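Local coordinates for protein acid phosphatase (Bacillus anthracis, PDB 2I33) that probably hydrolyses phosphate monoesters at acid pH, as a class C acid phosphatase of the HAD superfamily with a bound magnesium ion, at residues Q39-G44 and I107-Y112; Y112-G117 and G142-T147; D180-F185 and K194-A199; D221-L226 and K240-N245. All coordinates share one frame; numbering follows the deposited sequence.

Contacts 1 and 2 both use helix 106-115 and touch each other. Contact 1 is the buried, wholly apolar one, where aromatic rings meet above the parallel sheet. Contact 2 lies at the outer end of the same helix, is only partly buried, and is bridged by a water. Contacts 3 and 4 form a second pair, joined by Asn-181 and Ser-183 to Asp-221. Contact 3 is buried and holds one magnesium ligand, Asp-180, and an arginine whose face is covered by a leucine. Contact 4, also buried, joins two late helices and mixes a salt bridge with apolar packing. Contacts 1, 3 and 4 also meet the second subunit; contact 2 does not.

Contact 1 (Q39-G44 and I107-Y112); sequences QGYNTG and IDFLKY
On the helix that sets Tyr-41 against Phe-109, the carbonyl oxygen Gln-39 O is gripped twice by one residue. Thr-43 OG1 donates to Gln-39 O at 2.7 Å, and Thr-43 N donates to it as well. The two donors come from opposite faces of the carbonyl plane. This bonding stays within the helix, and no hydrogen bond joins 39-44 to 107-112. The contact itself is buried and apolar. Tyr-41 and Phe-109 have their CA atoms 6.3 Å apart. Between the rings, CD1 of Tyr-41 comes within 3.5 Å of CD2 of Phe-109. The ring planes are inclined at 35°, and the two rings meet obliquely.

Helices 31-54 and 106-115 both lie on the central parallel sheet of the HAD fold. Helix 106-115 falls between the adjacent parallel strands 59-64 and 119-125 in the chain. The side chain of Tyr-41 touches Leu-64 and that of Phe-109 touches Ile-62, while the ring of Phe-178 meets both rings.

Phe-109 extends across to the other helix with CG anti to its backbone N (chi1 167°). Farther along the ring, CE1 of Phe-109 is 3.8 Å from Gly-44 C, about one turn on from Tyr-41. Gly-44 offers only backbone to the ring. The hydroxyl of Tyr-41 hydrogen-bonds Thr-69 O, in the loop that follows the metal-binding Asp-65 and Asp-67. Helix 31-54 also meets the second subunit, where Gln-39 NE2 bonds Ile-213 O and Asn-42 ND2 bonds Lys-204 O of that chain.

Contact 2 (Y112-G117 and G142-T147); sequences YTESKG and GAPQAT
Glu-114 lays its carboxylate against the ring of Pro-144, with OE1 of Glu-114 3.4 Å from Pro-144 CB. This is van der Waals contact between a carboxylate and an aliphatic ring. Glu-114 also meets Gln-145. The two side chains lie antiparallel alongside one another, and Gln-145 NE2 stops 3.9 Å from Glu-114 CG. The carboxylate and amide planes are 57° apart.

No direct hydrogen bond crosses the contact, but one water does the bridging. It donates to Glu-114 OE2 at 2.7 Å and accepts from Gln-145 N at 2.9 Å. A backbone N-H of the loop is thereby linked to the helix.

The next shell fixes these groups. Glu-114 is fully extended, its CG anti to the backbone N (chi1 180°), which carries the carboxylate out to the loop. Its other oxygen, OE1, forms a salt bridge with Lys-111 one turn back. Gln-145 OE1 accepts from Ile-120 N, so the amide is held at its oxygen end by a strand. Pro-144 O accepts from Tyr-122 OH. The backbone of Gln-145 has positive phi, and Ala-146 centres an inverse gamma turn just after it.

Gly-117 follows helix 106-115 and Gly-142 follows helix 131-141, each with positive phi in a Schellman motif. The loop between helix 131-141 and strand 151-154 runs beside the last turn of helix 106-115, with strand 119-125 touching Pro-144 and Gln-145 and helix 31-54 lying against Tyr-112 and Lys-116.

Contact 3 (D180-F185 and K194-A199); sequences DNLSDF and KDRNQA. With MG (magnesium ion), chain C.
Leu-182 packs by van der Waals contact on the guanidinium of Arg-196. Leu-182 CD1 lies over one face of the guanidinium, offset toward its rim and 3.8 Å from Arg-196 CZ. Leu-182 CB is 3.6 Å from NH2 of the same arginine. Arg-196 CG sits between the backbone N and the carbonyl carbon (chi1 67°), and the chain bends at chi3.

The polar approach across the contact is loose. Asn-181 OD1 lies near the guanidinium plane at its edge, 3.9 Å from Arg-196 NH2, with the amide turned 79° to it. The charge partner of Arg-196 is Glu-32 of the second subunit, whose OE2 forms a salt bridge with NH2 and accepts from Leu-182 N.

Hydrogen bonds shape the loop 180-185. Asn-181 OD1 accepts from Ser-183 N at 3.0 Å, an Asx turn that starts the 3-10 segment. Asp-184 OD2 takes Asn-181 N from above its carboxylate plane at 3.1 Å. It also accepts from a magnesium-bound water at 2.8 Å.

Metal bonds form a further group. Asp-180 OD1 binds the magnesium ion at 2.1 Å. Asp-65 OD2, Asp-67 O and three waters complete its six ligands, while Asp-180 OD2 is hydrogen-bonded to Asn-216 ND2. This is the HAD magnesium site, with its DxD aspartates. Asp-184 is thus a second-shell residue, accepting from a metal water and, weakly, from the backbone N of Asp-180. The loop links magnesium coordination to a backbone hydrogen bond with Glu-32 of the second subunit, the residue that also pairs with Arg-196.

Contact 4 (D221-L226 and K240-N245); sequences DWEGAL and KIRHDN
Glu-223 and Arg-242 pair across two helices near the C-terminal end of the chain: helix 221-226, which follows the last strand of the parallel HAD sheet, and the last helix, 235-244. The Glu-223 side chain can be followed outward. Its CB rests over the centre of the neighbouring Trp-222 ring. From there the chain is extended, with CG anti to the backbone N (chi1 -180°). CD lies 3.9 Å from Arg-242 NH2. At the tip, OE2 of Glu-223 takes a hydrogen bond from Arg-242 NH2 at 2.9 Å, within a salt bridge. The oxygen lies at the guanidinium edge, close to its plane, but the donor stands above the carboxylate plane. The two flat groups are 58° apart.

Tyr-227 OH bonds both Glu-223 OE2 and Arg-242 NE, tying the two charged groups together. Arg-242 NH1 donates to Gln-19 OE1.

Leu-226 provides the apolar half. Its CB is 3.8 Å from Ile-241 CG2, which also touches the Leu-226 carbonyl oxygen. Farther out, CD2 of Leu-226 lies 3.4 Å from Asn-245 CG. These two side chains overlap head to tail. The second subunit covers Glu-223 with Met-22 and Leu-226 with Leu-25 of that chain.

Asn-245 folds back on its own helix, where Asn-245 ND2 donates to Ile-241 O at 2.9 Å, nearly straight at 173° and in the plane of the amide.

Contact 1 (Q39-G44 and I107-Y112)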
# COMPACT_ATOMS: atom_id res chain seq x y z
N GLN A 39 -6.43 -6.90 -2.94
CA GLN A 39 -6.02 -7.71 -1.81
C GLN A 39 -6.82 -7.32 -0.58
O GLN A 39 -7.30 -8.16 0.17
CB GLN A 39 -4.54 -7.47 -1.49
CG GLN A 39 -4.05 -8.17 -0.25
CD GLN A 39 -2.54 -8.31 -0.25
OE1 GLN A 39 -1.99 -9.19 -0.92
NE2 GLN A 39 -1.84 -7.35 0.42
N GLY A 40 -6.97 -6.01 -0.39
CA GLY A 40 -7.73 -5.50 0.75
C GLY A 40 -9.18 -5.98 0.68
O GLY A 40 -9.74 -6.53 1.64
N TYR A 41 -9.81 -5.79 -0.46
CA TYR A 41 -11.21 -6.19 -0.60
C TYR A 41 -11.40 -7.70 -0.59
O TYR A 41 -12.40 -8.20 -0.04
CB TYR A 41 -11.88 -5.49 -1.78
CG TYR A 41 -12.21 -4.05 -1.47
CD1 TYR A 41 -13.13 -3.72 -0.46
CD2 TYR A 41 -11.56 -3.00 -2.13
CE1 TYR A 41 -13.41 -2.42 -0.17
CE2 TYR A 41 -11.85 -1.68 -1.84
CZ TYR A 41 -12.75 -1.40 -0.84
OH TYR A 41 -13.06 -0.10 -0.51
N ASN A 42 -10.44 -8.45 -1.13
CA ASN A 42 -10.54 -9.89 -1.02
C ASN A 42 -10.47 -10.36 0.43
O ASN A 42 -11.19 -11.25 0.85
CB ASN A 42 -9.45 -10.57 -1.82
CG ASN A 42 -9.64 -10.44 -3.31
OD1 ASN A 42 -10.75 -10.13 -3.79
ND2 ASN A 42 -8.57 -10.66 -4.05
N THR A 43 -9.53 -9.77 1.16
CA THR A 43 -9.31 -10.13 2.53
C THR A 43 -10.55 -9.71 3.31
O THR A 43 -11.04 -10.44 4.17
CB THR A 43 -8.05 -9.47 3.07
OG1 THR A 43 -6.94 -9.91 2.26
CG2 THR A 43 -7.83 -9.83 4.51
N GLY A 44 -11.06 -8.54 3.01
CA GLY A 44 -12.28 -8.08 3.67
C GLY A 44 -13.45 -9.05 3.44
O GLY A 44 -14.23 -9.35 4.35
N ILE A 107 -16.69 -2.00 -5.44
CA ILE A 107 -18.10 -2.14 -5.77
C ILE A 107 -18.55 -3.60 -5.64
O ILE A 107 -19.58 -3.89 -5.04
CB ILE A 107 -18.44 -1.56 -7.15
CG1 ILE A 107 -18.10 -0.05 -7.19
CG2 ILE A 107 -19.90 -1.80 -7.49
CD1 ILE A 107 -18.79 0.75 -6.14
N ASP A 108 -17.74 -4.53 -6.13
CA ASP A 108 -18.15 -5.93 -6.05
C ASP A 108 -18.22 -6.38 -4.60
O ASP A 108 -19.12 -7.13 -4.23
CB ASP A 108 -17.23 -6.84 -6.84
CG ASP A 108 -17.44 -6.73 -8.33
OD1 ASP A 108 -18.52 -6.25 -8.78
OD2 ASP A 108 -16.54 -7.19 -9.07
N PHE A 109 -17.29 -5.89 -3.79
CA PHE A 109 -17.30 -6.26 -2.39
C PHE A 109 -18.52 -5.67 -1.71
O PHE A 109 -19.22 -6.33 -0.92
CB PHE A 109 -16.04 -5.81 -1.66
CG PHE A 109 -16.16 -5.89 -0.18
CD1 PHE A 109 -16.17 -7.10 0.48
CD2 PHE A 109 -16.34 -4.73 0.57
CE1 PHE A 109 -16.34 -7.16 1.84
CE2 PHE A 109 -16.55 -4.79 1.94
CZ PHE A 109 -16.54 -6.00 2.57
N LEU A 110 -18.83 -4.42 -2.05
CA LEU A 110 -19.98 -3.81 -1.43
C LEU A 110 -21.30 -4.48 -1.88
O LEU A 110 -22.20 -4.67 -1.07
CB LEU A 110 -20.04 -2.32 -1.76
CG LEU A 110 -18.88 -1.52 -1.18
CD1 LEU A 110 -18.84 -0.15 -1.80
CD2 LEU A 110 -19.00 -1.44 0.32
N LYS A 111 -21.41 -4.84 -3.15
CA LYS A 111 -22.57 -5.56 -3.62
C LYS A 111 -22.67 -6.94 -2.95
O LYS A 111 -23.78 -7.39 -2.67
CB LYS A 111 -22.57 -5.70 -5.13
CG LYS A 111 -22.72 -4.39 -5.87
CD LYS A 111 -24.00 -3.66 -5.60
CE LYS A 111 -25.18 -4.27 -6.33
NZ LYS A 111 -26.44 -3.62 -5.89
N TYR A 112 -21.53 -7.59 -2.71
CA TYR A 112 -21.54 -8.86 -1.98
C TYR A 112 -22.06 -8.69 -0.57
O TYR A 112 -22.94 -9.41 -0.09
CB TYR A 112 -20.15 -9.44 -1.92
CG TYR A 112 -20.10 -10.74 -1.16
CD1 TYR A 112 -20.50 -11.93 -1.75
CD2 TYR A 112 -19.63 -10.78 0.15
CE1 TYR A 112 -20.45 -13.12 -1.04
CE2 TYR A 112 -19.59 -11.97 0.85
CZ TYR A 112 -19.98 -13.14 0.25
OH TYR A 112 -19.93 -14.35 0.93

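Contact 2 (Y112-G117 and G142-T147)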
# COMPACT_ATOMS: atom_id res chain seq x y z
N TYR A 112 -21.53 -7.59 -2.71
CA TYR A 112 -21.54 -8.86 -1.98
C TYR A 112 -22.06 -8.69 -0.57
O TYR A 112 -22.94 -9.41 -0.09
CB TYR A 112 -20.15 -9.44 -1.92
CG TYR A 112 -20.10 -10.74 -1.16
CD1 TYR A 112 -20.50 -11.93 -1.75
CD2 TYR A 112 -19.63 -10.78 0.15
CE1 TYR A 112 -20.45 -13.12 -1.04
CE2 TYR A 112 -19.59 -11.97 0.85
CZ TYR A 112 -19.98 -13.14 0.25
OH TYR A 112 -19.93 -14.35 0.93
N THR A 113 -21.50 -7.69 0.10
CA THR A 113 -21.90 -7.34 1.44
C THR A 113 -23.41 -7.11 1.50
O THR A 113 -24.10 -7.66 2.37
CB THR A 113 -21.12 -6.11 1.90
OG1 THR A 113 -19.72 -6.42 1.91
CG2 THR A 113 -21.55 -5.71 3.27
N GLU A 114 -23.93 -6.32 0.56
CA GLU A 114 -25.37 -6.07 0.47
C GLU A 114 -26.18 -7.36 0.25
O GLU A 114 -27.29 -7.54 0.81
CB GLU A 114 -25.65 -5.09 -0.67
CG GLU A 114 -27.13 -4.78 -0.82
CD GLU A 114 -27.40 -3.76 -1.89
OE1 GLU A 114 -26.83 -3.89 -3.00
OE2 GLU A 114 -28.16 -2.81 -1.60
N SER A 115 -25.62 -8.28 -0.53
CA SER A 115 -26.31 -9.54 -0.82
C SER A 115 -26.43 -10.41 0.43
O SER A 115 -27.28 -11.28 0.48
CB SER A 115 -25.63 -10.33 -1.92
OG SER A 115 -24.52 -11.06 -1.43
N LYS A 116 -25.53 -10.20 1.39
CA LYS A 116 -25.53 -10.98 2.63
C LYS A 116 -26.40 -10.35 3.70
O LYS A 116 -26.50 -10.87 4.81
CB LYS A 116 -24.11 -11.12 3.17
CG LYS A 116 -23.15 -11.93 2.27
CD LYS A 116 -23.70 -13.32 2.02
CE LYS A 116 -22.67 -14.44 2.09
NZ LYS A 116 -23.24 -15.72 2.58
N GLY A 117 -27.03 -9.23 3.35
CA GLY A 117 -27.90 -8.54 4.27
C GLY A 117 -27.17 -7.68 5.29
O GLY A 117 -27.77 -7.28 6.31
N GLY A 142 -22.33 3.02 -8.64
CA GLY A 142 -23.14 1.84 -8.31
C GLY A 142 -22.91 1.30 -6.91
O GLY A 142 -23.16 0.11 -6.64
N ALA A 143 -22.48 2.17 -6.00
CA ALA A 143 -22.28 1.77 -4.61
C ALA A 143 -23.65 1.57 -3.98
O ALA A 143 -24.55 2.41 -4.18
CB ALA A 143 -21.50 2.83 -3.86
N PRO A 144 -23.85 0.46 -3.26
CA PRO A 144 -25.13 0.26 -2.60
C PRO A 144 -25.36 1.19 -1.42
O PRO A 144 -24.42 1.77 -0.87
CB PRO A 144 -25.06 -1.18 -2.09
CG PRO A 144 -23.68 -1.51 -2.02
CD PRO A 144 -22.91 -0.64 -2.99
N GLN A 145 -26.62 1.30 -1.03
CA GLN A 145 -26.98 2.05 0.15
C GLN A 145 -26.42 3.47 0.09
O GLN A 145 -25.90 3.97 1.07
CB GLN A 145 -26.53 1.27 1.41
CG GLN A 145 -27.33 -0.04 1.65
CD GLN A 145 -26.63 -1.04 2.56
OE1 GLN A 145 -26.05 -0.67 3.57
NE2 GLN A 145 -26.69 -2.34 2.20
N ALA A 146 -26.53 4.12 -1.08
CA ALA A 146 -26.02 5.49 -1.28
C ALA A 146 -27.06 6.51 -0.84
O ALA A 146 -27.60 7.28 -1.66
CB ALA A 146 -25.63 5.72 -2.75
N THR A 147 -27.33 6.51 0.46
CA THR A 147 -28.36 7.37 1.03
C THR A 147 -27.85 8.08 2.26
O THR A 147 -26.89 7.65 2.88
CB THR A 147 -29.61 6.57 1.46
OG1 THR A 147 -29.28 5.68 2.53
CG2 THR A 147 -30.16 5.78 0.28
O HOH W 1 -28.63 -0.30 -2.35

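Contact 3 (D180-F185 and K194-A199)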
# COMPACT_ATOMS: atom_id res chain seq x y z
N ASP A 180 -7.89 4.05 4.30
CA ASP A 180 -6.53 4.33 3.85
C ASP A 180 -5.76 5.17 4.84
O ASP A 180 -4.59 5.49 4.63
CB ASP A 180 -6.54 5.10 2.53
CG ASP A 180 -7.19 6.48 2.68
OD1 ASP A 180 -8.42 6.51 2.92
OD2 ASP A 180 -6.45 7.49 2.56
N ASN A 181 -6.42 5.54 5.91
CA ASN A 181 -5.86 6.42 6.90
C ASN A 181 -6.14 5.76 8.24
O ASN A 181 -7.24 5.25 8.46
CB ASN A 181 -6.59 7.74 6.79
CG ASN A 181 -6.05 8.81 7.72
OD1 ASN A 181 -5.54 8.53 8.84
ND2 ASN A 181 -6.19 10.06 7.29
N LEU A 182 -5.15 5.71 9.11
CA LEU A 182 -5.31 5.01 10.39
C LEU A 182 -6.50 5.53 11.15
O LEU A 182 -7.14 4.78 11.86
CB LEU A 182 -4.06 5.13 11.26
CG LEU A 182 -2.84 4.39 10.74
CD1 LEU A 182 -1.65 4.68 11.63
CD2 LEU A 182 -3.13 2.93 10.59
N SER A 183 -6.82 6.81 10.98
CA SER A 183 -7.97 7.40 11.70
C SER A 183 -9.33 6.90 11.14
O SER A 183 -10.39 7.23 11.68
CB SER A 183 -7.90 8.93 11.77
OG SER A 183 -7.63 9.48 10.52
N ASP A 184 -9.29 6.08 10.10
CA ASP A 184 -10.49 5.35 9.65
C ASP A 184 -10.79 4.13 10.52
O ASP A 184 -11.83 3.48 10.35
CB ASP A 184 -10.30 4.90 8.21
CG ASP A 184 -10.07 6.06 7.26
OD1 ASP A 184 -10.50 7.20 7.56
OD2 ASP A 184 -9.46 5.81 6.19
N PHE A 185 -9.85 3.81 11.40
CA PHE A 185 -10.00 2.78 12.41
C PHE A 185 -9.97 3.40 13.77
O PHE A 185 -9.51 4.52 13.96
CB PHE A 185 -8.84 1.81 12.33
CG PHE A 185 -8.49 1.42 10.94
CD1 PHE A 185 -9.46 0.88 10.11
CD2 PHE A 185 -7.25 1.64 10.43
CE1 PHE A 185 -9.18 0.50 8.82
CE2 PHE A 185 -6.97 1.29 9.12
CZ PHE A 185 -7.94 0.75 8.31
N LYS A 194 5.63 9.12 15.96
CA LYS A 194 6.13 8.05 16.86
C LYS A 194 5.00 7.25 17.51
O LYS A 194 5.03 6.02 17.51
CB LYS A 194 7.07 8.60 17.93
N ASP A 195 4.00 7.95 18.04
CA ASP A 195 2.91 7.31 18.78
C ASP A 195 1.94 6.54 17.88
O ASP A 195 1.51 5.43 18.22
CB ASP A 195 2.14 8.35 19.61
CG ASP A 195 2.89 8.79 20.84
OD1 ASP A 195 3.96 8.21 21.14
OD2 ASP A 195 2.43 9.73 21.52
N ARG A 196 1.57 7.11 16.74
CA ARG A 196 0.67 6.38 15.84
C ARG A 196 1.39 5.15 15.28
O ARG A 196 0.79 4.10 15.08
CB ARG A 196 0.12 7.28 14.71
CG ARG A 196 1.13 7.79 13.67
CD ARG A 196 0.58 9.04 12.99
NE ARG A 196 -0.73 8.85 12.35
CZ ARG A 196 -0.92 8.34 11.14
NH1 ARG A 196 0.10 7.90 10.41
NH2 ARG A 196 -2.16 8.19 10.67
N ASN A 197 2.69 5.27 15.03
CA ASN A 197 3.46 4.13 14.52
C ASN A 197 3.56 3.01 15.57
O ASN A 197 3.36 1.84 15.26
CB ASN A 197 4.84 4.59 14.08
CG ASN A 197 4.79 5.39 12.79
OD1 ASN A 197 3.71 5.61 12.21
ND2 ASN A 197 5.94 5.82 12.32
N GLN A 198 3.80 3.38 16.82
CA GLN A 198 3.78 2.41 17.91
C GLN A 198 2.40 1.77 18.04
O GLN A 198 2.28 0.57 18.28
CB GLN A 198 4.19 3.04 19.23
CG GLN A 198 4.30 2.03 20.38
CD GLN A 198 5.28 0.89 20.10
OE1 GLN A 198 6.43 1.13 19.70
NE2 GLN A 198 4.85 -0.34 20.33
N ALA A 199 1.36 2.57 17.84
CA ALA A 199 -0.02 2.07 17.94
C ALA A 199 -0.29 1.00 16.90
O ALA A 199 -0.99 -0.00 17.14
CB ALA A 199 -1.01 3.21 17.82
MG MG C . -9.62 8.29 2.95
O HOH W 2 -8.21 9.41 2.56
O HOH W 3 -9.35 8.35 5.05
O HOH W 4 -10.91 10.06 3.20

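Contact 4 (D221-L226 and K240-N245)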
# COMPACT_ATOMS: atom_id res chain seq x y z
N ASP A 221 -3.27 11.58 7.25
CA ASP A 221 -2.79 11.85 8.60
C ASP A 221 -1.30 11.55 8.80
O ASP A 221 -0.67 12.14 9.65
CB ASP A 221 -3.59 11.08 9.64
CG ASP A 221 -4.93 11.70 9.92
OD1 ASP A 221 -5.39 12.56 9.13
OD2 ASP A 221 -5.55 11.30 10.93
N TRP A 222 -0.73 10.68 7.97
CA TRP A 222 0.70 10.43 8.06
C TRP A 222 1.46 11.74 7.80
O TRP A 222 2.48 12.00 8.42
CB TRP A 222 1.12 9.35 7.07
CG TRP A 222 0.98 9.72 5.67
CD1 TRP A 222 -0.10 9.50 4.86
CD2 TRP A 222 1.96 10.35 4.85
NE1 TRP A 222 0.16 9.96 3.59
CE2 TRP A 222 1.43 10.48 3.56
CE3 TRP A 222 3.26 10.79 5.10
CZ2 TRP A 222 2.15 11.04 2.52
CZ3 TRP A 222 3.97 11.36 4.05
CH2 TRP A 222 3.41 11.50 2.80
N GLU A 223 0.93 12.56 6.90
CA GLU A 223 1.52 13.84 6.60
C GLU A 223 1.13 14.87 7.65
O GLU A 223 1.96 15.59 8.14
CB GLU A 223 1.10 14.36 5.23
CG GLU A 223 1.74 15.71 4.90
CD GLU A 223 1.25 16.35 3.61
OE1 GLU A 223 0.33 15.81 2.99
OE2 GLU A 223 1.80 17.42 3.27
N GLY A 224 -0.16 14.93 7.97
CA GLY A 224 -0.65 15.85 8.99
C GLY A 224 0.13 15.69 10.29
O GLY A 224 0.50 16.68 10.93
N ALA A 225 0.40 14.43 10.65
CA ALA A 225 1.16 14.15 11.88
C ALA A 225 2.52 14.82 11.89
O ALA A 225 2.98 15.25 12.93
CB ALA A 225 1.32 12.66 12.13
N LEU A 226 3.18 14.89 10.73
CA LEU A 226 4.48 15.57 10.64
C LEU A 226 4.38 17.07 10.94
O LEU A 226 5.35 17.67 11.38
CB LEU A 226 5.09 15.37 9.26
CG LEU A 226 5.43 13.92 8.95
CD1 LEU A 226 5.65 13.82 7.48
CD2 LEU A 226 6.65 13.44 9.70
N LYS A 240 10.83 21.98 5.01
CA LYS A 240 11.87 21.60 5.96
C LYS A 240 11.49 20.38 6.78
O LYS A 240 12.32 19.50 7.03
CB LYS A 240 12.19 22.76 6.89
CG LYS A 240 13.23 22.43 7.94
CD LYS A 240 13.62 23.64 8.75
CE LYS A 240 14.58 23.29 9.88
NZ LYS A 240 15.79 22.55 9.39
N ILE A 241 10.23 20.34 7.23
CA ILE A 241 9.73 19.22 8.01
C ILE A 241 9.81 17.96 7.20
O ILE A 241 10.22 16.92 7.71
CB ILE A 241 8.28 19.45 8.46
CG1 ILE A 241 8.23 20.59 9.50
CG2 ILE A 241 7.68 18.19 9.04
CD1 ILE A 241 6.83 21.04 9.83
N ARG A 242 9.37 18.04 5.95
CA ARG A 242 9.39 16.86 5.10
C ARG A 242 10.82 16.34 4.99
O ARG A 242 11.06 15.17 5.20
CB ARG A 242 8.83 17.19 3.72
CG ARG A 242 7.36 17.47 3.72
CD ARG A 242 6.92 17.95 2.34
NE ARG A 242 5.47 18.02 2.23
CZ ARG A 242 4.82 18.14 1.07
NH1 ARG A 242 5.48 18.20 -0.08
NH2 ARG A 242 3.50 18.21 1.06
N HIS A 243 11.76 17.23 4.70
CA HIS A 243 13.16 16.81 4.60
C HIS A 243 13.73 16.28 5.92
O HIS A 243 14.45 15.27 5.94
CB HIS A 243 14.01 17.95 4.09
CG HIS A 243 13.91 18.16 2.62
ND1 HIS A 243 12.89 18.88 2.04
CD2 HIS A 243 14.68 17.72 1.60
CE1 HIS A 243 13.05 18.90 0.73
NE2 HIS A 243 14.13 18.20 0.44
N ASP A 244 13.42 16.96 7.01
CA ASP A 244 13.94 16.59 8.32
C ASP A 244 13.43 15.25 8.84
O ASP A 244 14.04 14.66 9.74
CB ASP A 244 13.58 17.67 9.34
CG ASP A 244 14.41 18.93 9.18
OD1 ASP A 244 15.35 18.95 8.35
OD2 ASP A 244 14.12 19.90 9.90
N ASN A 245 12.32 14.78 8.28
CA ASN A 245 11.76 13.51 8.72
C ASN A 245 12.13 12.33 7.84
O ASN A 245 11.73 11.20 8.13
CB ASN A 245 10.25 13.63 8.91
CG ASN A 245 9.91 14.25 10.25
OD1 ASN A 245 9.76 13.55 11.25
ND2 ASN A 245 9.87 15.58 10.28